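Local coordinates for peptide methionine sulfoxide reductase MsrA (Corynebacterium diphtheriae, PDB 4D7L), which reduces methionine S-sulfoxide in oxidised proteins back to methionine, probably serving as a repair enzyme, at residues N100-E105 against M209-H214. Numbering follows the deposited sequence.
Sequences NPTYRE and MAEDEH. With CAC (cacodylate ion), chain D.
Glu211 reaches the first turn of the helix that starts at Tyr103 and takes up its leading amide: Tyr103 N donates to Glu211 OE2 over 3.1 Å, nearly straight at 164° and onto the syn lone pair, while the bond to OE1 is weak. A bend at chi2 turns the carboxylate back to this amide, where the helix dipole would probably stabilise its charge. Water 2 carries the grip one residue further, accepting from Arg104 N and donating to Glu211 OE2. The same start is closed by a capping box, in which Glu105 N donates to Thr102 OG1 (3.0 Å) and Thr102 N to Glu105 OE1 (2.9 Å).

Next along the same loop, His214 points an edge at the face of Tyr103, with ring centroids 4.1 Å apart and planes at 50°. His214 CE1 lies 3.3 Å from the phenol plane, over its centre. The phenol swings out opposite the Tyr103 backbone N (chi1 177°), which carries its ring across CE1 and its OH on to O1 of a cacodylate ion, probably from the crystallisation liquor, which is also hydrogen-bonded to Tyr155 OH. Tyr103 lies about 7 Å, side chain to side chain, from Cys72, the predicted catalytic cysteine.

Helix 73-81 borders the contact, Tyr73 touching Tyr103 and Trp74 hydrogen-bonding His214 ND1; strand 208-209, paired antiparallel with strand 86-94, leads into the loop carrying Glu211 and His214.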
loop_
_atom_site.group_PDB
_atom_site.type_symbol
_atom_site.label_atom_id
_atom_site.label_comp_id
_atom_site.label_asym_id
_atom_site.label_seq_id
_atom_site.Cartn_x
_atom_site.Cartn_y
_atom_site.Cartn_z
ATOM N N ASN A 100 8.327 9.373 9.770
ATOM C CA ASN A 100 9.404 9.238 8.795
ATOM C C ASN A 100 10.338 8.051 9.008
ATOM O O ASN A 100 11.548 8.240 9.170
ATOM C CB ASN A 100 10.230 10.520 8.784
ATOM C CG ASN A 100 9.388 11.719 8.451
ATOM O OD1 ASN A 100 8.868 11.823 7.334
ATOM N ND2 ASN A 100 9.237 12.639 9.416
ATOM N N PRO A 101 9.782 6.831 9.001
ATOM C CA PRO A 101 10.623 5.643 9.175
ATOM C C PRO A 101 11.466 5.357 7.928
ATOM O O PRO A 101 11.028 5.659 6.827
ATOM C CB PRO A 101 9.600 4.526 9.387
ATOM C CG PRO A 101 8.408 4.956 8.530
ATOM C CD PRO A 101 8.366 6.481 8.742
ATOM N N THR A 102 12.667 4.822 8.111
ATOM C CA THR A 102 13.400 4.226 7.001
ATOM C C THR A 102 12.791 2.869 6.688
ATOM O O THR A 102 12.068 2.304 7.504
ATOM C CB THR A 102 14.874 4.017 7.325
ATOM O OG1 THR A 102 14.981 3.071 8.399
ATOM C CG2 THR A 102 15.536 5.332 7.750
ATOM N N TYR A 103 13.094 2.339 5.514
ATOM C CA TYR A 103 12.642 1.008 5.159
ATOM C C TYR A 103 13.149 -0.021 6.169
ATOM O O TYR A 103 12.408 -0.908 6.634
ATOM C CB TYR A 103 13.126 0.665 3.748
ATOM C CG TYR A 103 12.761 -0.731 3.297
ATOM C CD1 TYR A 103 11.428 -1.086 3.083
ATOM C CD2 TYR A 103 13.750 -1.676 3.038
ATOM C CE1 TYR A 103 11.085 -2.371 2.626
ATOM C CE2 TYR A 103 13.421 -2.949 2.593
ATOM C CZ TYR A 103 12.086 -3.285 2.390
ATOM O OH TYR A 103 11.754 -4.545 1.943
ATOM N N ARG A 104 14.416 0.105 6.527
ATOM C CA ARG A 104 14.986 -0.865 7.454
ATOM C C ARG A 104 14.219 -0.813 8.771
ATOM O O ARG A 104 13.888 -1.844 9.340
ATOM C CB ARG A 104 16.479 -0.595 7.677
ATOM C CG ARG A 104 17.128 -1.509 8.713
ATOM C CD ARG A 104 18.623 -1.194 8.865
ATOM N NE ARG A 104 19.355 -1.400 7.617
ATOM C CZ ARG A 104 19.821 -2.579 7.212
ATOM N NH1 ARG A 104 19.654 -3.659 7.967
ATOM N NH2 ARG A 104 20.471 -2.675 6.059
ATOM N N GLU A 105 13.869 0.383 9.231
ATOM C CA GLU A 105 13.071 0.467 10.458
ATOM C C GLU A 105 11.708 -0.230 10.321
ATOM O O GLU A 105 11.283 -0.974 11.213
ATOM C CB GLU A 105 12.872 1.932 10.853
ATOM C CG GLU A 105 14.147 2.547 11.402
ATOM C CD GLU A 105 14.036 4.038 11.664
ATOM O OE1 GLU A 105 13.223 4.725 11.002
ATOM O OE2 GLU A 105 14.784 4.519 12.536
ATOM N N MET A 209 6.924 8.631 2.431
ATOM C CA MET A 209 7.534 7.981 1.275
ATOM C C MET A 209 8.741 7.165 1.662
ATOM O O MET A 209 9.544 7.607 2.476
ATOM C CB MET A 209 7.961 9.006 0.221
ATOM C CG MET A 209 6.850 9.767 -0.443
ATOM S SD MET A 209 7.539 10.788 -1.784
ATOM C CE MET A 209 7.841 9.586 -3.062
ATOM N N ALA A 210 8.892 5.997 1.030
ATOM C CA ALA A 210 10.098 5.194 1.160
ATOM C C ALA A 210 11.260 5.841 0.395
ATOM O O ALA A 210 11.037 6.728 -0.429
ATOM C CB ALA A 210 9.837 3.769 0.647
ATOM N N GLU A 211 12.480 5.366 0.651
ATOM C CA GLU A 211 13.677 5.816 -0.042
ATOM C C GLU A 211 13.516 5.792 -1.561
ATOM O O GLU A 211 12.733 5.017 -2.096
ATOM C CB GLU A 211 14.875 4.921 0.345
ATOM C CG GLU A 211 15.364 5.118 1.804
ATOM C CD GLU A 211 14.584 4.284 2.843
ATOM O OE1 GLU A 211 13.489 3.754 2.540
ATOM O OE2 GLU A 211 15.084 4.164 3.977
ATOM N N ASP A 212 14.271 6.637 -2.248
ATOM C CA ASP A 212 14.218 6.727 -3.715
ATOM C C ASP A 212 14.365 5.382 -4.451
ATOM O O ASP A 212 13.709 5.127 -5.475
ATOM C CB ASP A 212 15.313 7.695 -4.185
ATOM C CG ASP A 212 15.336 7.867 -5.700
ATOM O OD1 ASP A 212 14.363 8.425 -6.261
ATOM O OD2 ASP A 212 16.330 7.438 -6.321
ATOM N N GLU A 213 15.224 4.518 -3.924
ATOM C CA GLU A 213 15.488 3.216 -4.527
ATOM C C GLU A 213 14.231 2.367 -4.653
ATOM O O GLU A 213 14.129 1.542 -5.570
ATOM C CB GLU A 213 16.545 2.442 -3.704
ATOM C CG GLU A 213 17.947 3.022 -3.810
ATOM C CD GLU A 213 18.176 4.302 -2.973
ATOM O OE1 GLU A 213 17.334 4.663 -2.113
ATOM O OE2 GLU A 213 19.219 4.961 -3.193
ATOM N N HIS A 214 13.289 2.530 -3.722
ATOM C CA HIS A 214 12.037 1.752 -3.759
ATOM C C HIS A 214 11.023 2.253 -4.790
ATOM O O HIS A 214 10.134 1.504 -5.209
ATOM C CB HIS A 214 11.364 1.751 -2.367
ATOM C CG HIS A 214 12.135 0.978 -1.343
ATOM N ND1 HIS A 214 11.970 -0.377 -1.160
ATOM C CD2 HIS A 214 13.105 1.362 -0.480
ATOM C CE1 HIS A 214 12.804 -0.799 -0.226
ATOM N NE2 HIS A 214 13.489 0.240 0.221
HETATM AS AS CAC D . 9.345 -5.928 0.266
HETATM O O1 CAC D . 9.328 -5.497 1.952
HETATM O O2 CAC D . 8.117 -7.122 -0.039
HETATM C C1 CAC D . 11.102 -6.661 -0.205
HETATM C C2 CAC D . 8.989 -4.332 -0.821
HETATM O O HOH W 1 9.575 7.435 5.402
HETATM O O HOH W 2 16.353 1.669 5.039
#